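Local atomic coordinates of fructosamine deglycase FrlB (Bacillus subtilis, PDB entry 3EUA), a protein that catalyses the conversion of a range of fructosamine 6-phosphates to glucose 6-phosphate and a free amino acid. Residues H27-C33 and N55-A61; S36-M40 and I79-H83. The contacts are given in a common frame with arbitrary orientation. Numbering follows the deposited sequence.

Contact 1 (H27-C33 and N55-A61); sequences HVFFVAC and NSDLYSA
Strands 27-32 and 55-60 of the first SIS domain are parallel neighbours joined by a beta-alpha-beta crossover through helices 35-38 and 41-50, with 55-60 the outermost strand of the sheet within the chain. Their axes come within 4.5 Å at 15°, and the register pairs His27 with Asn55 through to Ala32 with Ser60. Asn55 CB lies 3.8 Å from the centroid of the His27 ring, over its face, a CH-pi contact, and His27 (chi1 t) donates from NE2 to Asp57 OD2 at 2.9 Å. The other Asp57 oxygen, OD1, forms a salt bridge with Lys44 of the second subunit, placing this edge strand at the subunit interface. Val28 N bonds to Asn55 O (2.6 Å), and Val28 O receives Asp57 N (3.0 Å). Phe29 (m), on the same face as His27, Asp57 and Tyr59, brings CD1 to 3.9 Å from Tyr59 CE2, edge to edge. Phe30 repeats the backbone pattern, N to Asp57 O at 2.9 Å and O from Tyr59 N at 3.0 Å. On the face it shares with Val28, its CB lies 4.0 Å from Leu58 CG. Val31 (t) sets CG1 3.9 Å from Ala61 CB. At Ala32 the pairing ends, its O taking a weak hydrogen bond from N of Ala61, the first residue of helix 61-67, at 2.9 Å. Cys33 (m) places SG 3.6 Å from Ala61 CB.

Contact 2 (S36-M40 and I79-H83); sequences SSAIM and ILCSH
Segment 36-40, in the turn after strand 27-32, sits across the C-terminal end of strand 76-82, the end of a parallel sheet where alpha/beta folds commonly place ligand sites. In SIS domains serine-rich loops here usually help bind the phosphosugar, so the contact probably shapes that region. The segment starts within a short helix, Ser36 to Ala38 near helical angles; Ile39 and Met40 follow at phi/psi -66/-13° and -90/-8°, and Met40 N bonds back to Ser37 O at 2.9 Å. The strand is extended, so Ile79 and Cys81 point toward segment 36-40 while Leu80 and Ser82 point away. The nearest pair of CA atoms is Ser36 and Cys81, 5.8 Å apart.

Among apolar contacts, Met40, present as selenomethionine, stretches out (chi1 m, chi2 and chi3 both t) to set CE 3.4 Å from Cys81 CB and 4.4 Å from Ile79 CG2. Ile39 (chi1 p, chi2 t) brings CD1 to 4.2 Å from Cys81 SG, and also touches helix 137-153 at Tyr138 and Leu141.

The Met40 methyl also packs on the strand backbone, CE lying 3.8 Å from both Ile79 O and Leu80 C. Ser36 (m) packs against Cys81 without a hydrogen bond: CB is 3.5 Å from Cys81 O and OG 3.8 Å from Cys81 SG. Just beyond, Ser82 OG bonds to Thr87 OG1 and His83 ND1 to Tyr125 OH.

No hydrogen bond joins the two segments, and Cys81 O is buried without a partner; the contact is held by van der Waals fit of Met40, Ser36 and Cys81.

Overall arrangement
From the N terminus, strand 27-32 comes first, then segment 36-40, strand 55-60 and finally strand 76-82, so the segments of the two contacts alternate and the contacts cross. Contact 1 closes the connection through helices 35-38 and 41-50; contact 2 closes a longer one that passes through strand 55-60 and helix 61-67. Strand 27-32 lies between 55-60 and 76-82 in the sheet, and probable hydrogen bonds from Ile79 N to Phe29 O and from Val31 N to Ile79 O, each 2.9 Å, join the two contacts directly. Met40 also reaches Phe30, Ala32 and Leu58, bringing segment 36-40 against all three strands.

Contact 1 (H27-C33 and N55-A61)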
loop_
_atom_site.group_PDB
_atom_site.type_symbol
_atom_site.label_atom_id
_atom_site.label_comp_id
_atom_site.label_asym_id
_atom_site.label_seq_id
_atom_site.Cartn_x
_atom_site.Cartn_y
_atom_site.Cartn_z
ATOM N N HIS A 27 -14.382 -1.359 -14.189
ATOM C CA HIS A 27 -13.417 -1.606 -13.115
ATOM C C HIS A 27 -12.187 -2.294 -13.675
ATOM O O HIS A 27 -12.316 -3.257 -14.412
ATOM C CB HIS A 27 -14.064 -2.555 -12.059
ATOM C CG HIS A 27 -13.558 -2.408 -10.644
ATOM N ND1 HIS A 27 -14.412 -2.255 -9.567
ATOM C CD2 HIS A 27 -12.303 -2.400 -10.128
ATOM C CE1 HIS A 27 -13.702 -2.172 -8.454
ATOM N NE2 HIS A 27 -12.421 -2.251 -8.765
ATOM N N VAL A 28 -10.994 -1.796 -13.319
ATOM C CA VAL A 28 -9.744 -2.444 -13.680
ATOM C C VAL A 28 -9.089 -2.979 -12.381
ATOM O O VAL A 28 -9.090 -2.286 -11.362
ATOM C CB VAL A 28 -8.759 -1.495 -14.394
ATOM C CG1 VAL A 28 -7.494 -2.258 -14.720
ATOM C CG2 VAL A 28 -9.352 -0.980 -15.691
ATOM N N PHE A 29 -8.607 -4.227 -12.392
ATOM C CA PHE A 29 -7.892 -4.822 -11.263
ATOM C C PHE A 29 -6.481 -5.154 -11.708
ATOM O O PHE A 29 -6.326 -5.819 -12.691
ATOM C CB PHE A 29 -8.584 -6.107 -10.751
ATOM C CG PHE A 29 -9.927 -5.869 -10.110
ATOM C CD1 PHE A 29 -10.034 -5.573 -8.763
ATOM C CD2 PHE A 29 -11.089 -5.919 -10.852
ATOM C CE1 PHE A 29 -11.279 -5.312 -8.165
ATOM C CE2 PHE A 29 -12.327 -5.684 -10.247
ATOM C CZ PHE A 29 -12.418 -5.404 -8.905
ATOM N N PHE A 30 -5.471 -4.620 -11.015
ATOM C CA PHE A 30 -4.058 -4.901 -11.258
ATOM C C PHE A 30 -3.646 -6.003 -10.275
ATOM O O PHE A 30 -3.545 -5.764 -9.080
ATOM C CB PHE A 30 -3.245 -3.654 -11.023
ATOM C CG PHE A 30 -3.563 -2.563 -11.982
ATOM C CD1 PHE A 30 -3.090 -2.634 -13.308
ATOM C CD2 PHE A 30 -4.316 -1.463 -11.581
ATOM C CE1 PHE A 30 -3.360 -1.597 -14.203
ATOM C CE2 PHE A 30 -4.614 -0.457 -12.456
ATOM C CZ PHE A 30 -4.119 -0.522 -13.776
ATOM N N VAL A 31 -3.426 -7.203 -10.777
ATOM C CA VAL A 31 -3.175 -8.362 -9.909
ATOM C C VAL A 31 -1.909 -9.131 -10.229
ATOM O O VAL A 31 -1.740 -9.688 -11.326
ATOM C CB VAL A 31 -4.391 -9.335 -9.992
ATOM C CG1 VAL A 31 -4.265 -10.457 -8.994
ATOM C CG2 VAL A 31 -5.717 -8.593 -9.753
ATOM N N ALA A 32 -1.020 -9.209 -9.256
ATOM C CA ALA A 32 0.248 -9.925 -9.437
ATOM C C ALA A 32 0.882 -10.088 -8.071
ATOM O O ALA A 32 0.280 -9.689 -7.073
ATOM C CB ALA A 32 1.170 -9.134 -10.367
ATOM N N CYS A 33 2.103 -10.633 -8.033
ATOM C CA CYS A 33 2.841 -10.789 -6.805
ATOM C C CYS A 33 4.229 -10.154 -6.832
ATOM O O CYS A 33 4.916 -10.180 -7.850
ATOM C CB CYS A 33 3.033 -12.268 -6.454
ATOM S SG CYS A 33 1.494 -13.172 -6.174
ATOM N N ASN A 55 -13.065 2.435 -12.337
ATOM C CA ASN A 55 -12.530 2.204 -11.002
ATOM C C ASN A 55 -11.291 1.340 -11.133
ATOM O O ASN A 55 -11.317 0.371 -11.875
ATOM C CB ASN A 55 -13.593 1.458 -10.167
ATOM C CG ASN A 55 -13.110 1.037 -8.787
ATOM O OD1 ASN A 55 -11.900 1.000 -8.486
ATOM N ND2 ASN A 55 -14.072 0.702 -7.923
ATOM N N SER A 56 -10.212 1.695 -10.443
ATOM C CA SER A 56 -8.981 0.905 -10.458
ATOM C C SER A 56 -8.609 0.459 -9.041
ATOM O O SER A 56 -8.717 1.244 -8.082
ATOM C CB SER A 56 -7.801 1.698 -11.051
ATOM O OG SER A 56 -7.564 2.910 -10.324
ATOM N N ASP A 57 -8.215 -0.808 -8.903
ATOM C CA ASP A 57 -7.728 -1.351 -7.646
ATOM C C ASP A 57 -6.490 -2.222 -7.941
ATOM O O ASP A 57 -6.295 -2.701 -9.055
ATOM C CB ASP A 57 -8.796 -2.135 -6.881
ATOM C CG ASP A 57 -9.798 -1.249 -6.163
ATOM O OD1 ASP A 57 -9.400 -0.514 -5.246
ATOM O OD2 ASP A 57 -11.006 -1.347 -6.454
ATOM N N LEU A 58 -5.633 -2.362 -6.942
ATOM C CA LEU A 58 -4.411 -3.126 -7.063
ATOM C C LEU A 58 -4.245 -4.010 -5.879
ATOM O O LEU A 58 -4.363 -3.550 -4.748
ATOM C CB LEU A 58 -3.232 -2.162 -7.150
ATOM C CG LEU A 58 -1.815 -2.702 -7.412
ATOM C CD1 LEU A 58 -1.014 -1.685 -8.154
ATOM C CD2 LEU A 58 -1.064 -3.080 -6.155
ATOM N N TYR A 59 -3.970 -5.288 -6.114
ATOM C CA TYR A 59 -3.786 -6.243 -5.008
ATOM C C TYR A 59 -2.748 -7.261 -5.343
ATOM O O TYR A 59 -2.512 -7.551 -6.514
ATOM C CB TYR A 59 -5.060 -7.057 -4.722
ATOM C CG TYR A 59 -6.306 -6.243 -4.480
ATOM C CD1 TYR A 59 -6.520 -5.609 -3.264
ATOM C CD2 TYR A 59 -7.277 -6.112 -5.475
ATOM C CE1 TYR A 59 -7.665 -4.832 -3.067
ATOM C CE2 TYR A 59 -8.430 -5.364 -5.263
ATOM C CZ TYR A 59 -8.617 -4.718 -4.064
ATOM O OH TYR A 59 -9.750 -3.932 -3.854
ATOM N N SER A 60 -2.145 -7.811 -4.307
ATOM C CA SER A 60 -1.254 -8.939 -4.432
ATOM C C SER A 60 -2.224 -10.071 -4.824
ATOM O O SER A 60 -3.387 -10.034 -4.415
ATOM C CB SER A 60 -0.555 -9.231 -3.107
ATOM O OG SER A 60 0.388 -10.283 -3.259
ATOM N N ALA A 61 -1.788 -11.044 -5.614
ATOM C CA ALA A 61 -2.727 -12.065 -6.152
ATOM C C ALA A 61 -3.532 -12.860 -5.151
ATOM O O ALA A 61 -4.710 -13.114 -5.374
ATOM C CB ALA A 61 -2.000 -13.018 -7.073
#

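Contact 2 (S36-M40 and I79-H83)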
loop_
_atom_site.group_PDB
_atom_site.type_symbol
_atom_site.label_atom_id
_atom_site.label_comp_id
_atom_site.label_asym_id
_atom_site.label_seq_id
_atom_site.Cartn_x
_atom_site.Cartn_y
_atom_site.Cartn_z
ATOM N N SER A 36 6.294 -8.210 -9.708
ATOM C CA SER A 36 5.289 -8.050 -10.787
ATOM C C SER A 36 4.121 -7.194 -10.374
ATOM O O SER A 36 3.455 -6.673 -11.247
ATOM C CB SER A 36 4.796 -9.384 -11.316
ATOM O OG SER A 36 5.831 -9.963 -12.068
ATOM N N SER A 37 3.829 -7.129 -9.071
ATOM C CA SER A 37 2.782 -6.254 -8.556
ATOM C C SER A 37 3.351 -4.852 -8.544
ATOM O O SER A 37 2.671 -3.906 -8.947
ATOM C CB SER A 37 2.364 -6.644 -7.153
ATOM O OG SER A 37 1.368 -5.779 -6.628
ATOM N N ALA A 38 4.617 -4.715 -8.117
ATOM C CA ALA A 38 5.242 -3.377 -8.028
ATOM C C ALA A 38 5.241 -2.630 -9.351
ATOM O O ALA A 38 5.066 -1.416 -9.372
ATOM C CB ALA A 38 6.645 -3.479 -7.507
ATOM N N ILE A 39 5.434 -3.335 -10.467
ATOM C CA ILE A 39 5.454 -2.655 -11.769
ATOM C C ILE A 39 4.106 -2.049 -12.140
ATOM O O ILE A 39 4.021 -1.274 -13.074
ATOM C CB ILE A 39 5.925 -3.549 -12.954
ATOM C CG1 ILE A 39 4.837 -4.543 -13.417
ATOM C CG2 ILE A 39 7.284 -4.220 -12.637
ATOM C CD1 ILE A 39 5.163 -5.127 -14.816
HETATM N N MSE A 40 3.049 -2.416 -11.425
HETATM C CA MSE A 40 1.714 -1.884 -11.715
HETATM C C MSE A 40 1.322 -0.607 -10.984
HETATM O O MSE A 40 0.272 -0.014 -11.285
HETATM C CB MSE A 40 0.665 -2.946 -11.438
HETATM C CG MSE A 40 0.659 -4.058 -12.496
HETATM SE SE MSE A 40 -0.404 -5.565 -11.993
HETATM C CE MSE A 40 0.253 -6.701 -13.381
ATOM N N ILE A 79 -5.799 -7.270 -15.114
ATOM C CA ILE A 79 -4.514 -7.303 -15.759
ATOM C C ILE A 79 -3.576 -8.020 -14.800
ATOM O O ILE A 79 -3.414 -7.575 -13.648
ATOM C CB ILE A 79 -3.968 -5.890 -16.036
ATOM C CG1 ILE A 79 -4.889 -5.114 -16.979
ATOM C CG2 ILE A 79 -2.550 -5.976 -16.653
ATOM C CD1 ILE A 79 -4.514 -3.678 -17.162
ATOM N N LEU A 80 -3.003 -9.134 -15.264
ATOM C CA LEU A 80 -2.094 -9.937 -14.452
ATOM C C LEU A 80 -0.689 -9.996 -15.053
ATOM O O LEU A 80 -0.494 -9.798 -16.264
ATOM C CB LEU A 80 -2.647 -11.355 -14.231
ATOM C CG LEU A 80 -4.093 -11.414 -13.724
ATOM C CD1 LEU A 80 -5.089 -11.782 -14.862
ATOM C CD2 LEU A 80 -4.189 -12.387 -12.594
ATOM N N CYS A 81 0.293 -10.256 -14.203
ATOM C CA CYS A 81 1.662 -10.374 -14.662
ATOM C C CYS A 81 2.431 -11.389 -13.831
ATOM O O CYS A 81 2.293 -11.432 -12.606
ATOM C CB CYS A 81 2.355 -9.024 -14.595
ATOM S SG CYS A 81 4.028 -9.107 -15.251
ATOM N N SER A 82 3.226 -12.199 -14.515
ATOM C CA SER A 82 4.112 -13.188 -13.920
ATOM C C SER A 82 5.209 -13.434 -14.925
ATOM O O SER A 82 4.924 -13.854 -16.044
ATOM C CB SER A 82 3.408 -14.517 -13.644
ATOM O OG SER A 82 4.350 -15.491 -13.171
ATOM N N HIS A 83 6.455 -13.283 -14.521
ATOM C CA HIS A 83 7.548 -13.468 -15.442
ATOM C C HIS A 83 7.605 -14.888 -15.999
ATOM O O HIS A 83 7.504 -15.128 -17.194
ATOM C CB HIS A 83 8.827 -13.103 -14.718
ATOM C CG HIS A 83 10.014 -13.113 -15.605
ATOM N ND1 HIS A 83 10.285 -12.083 -16.474
ATOM C CD2 HIS A 83 10.968 -14.044 -15.805
ATOM C CE1 HIS A 83 11.385 -12.364 -17.141
ATOM N NE2 HIS A 83 11.819 -13.548 -16.758
#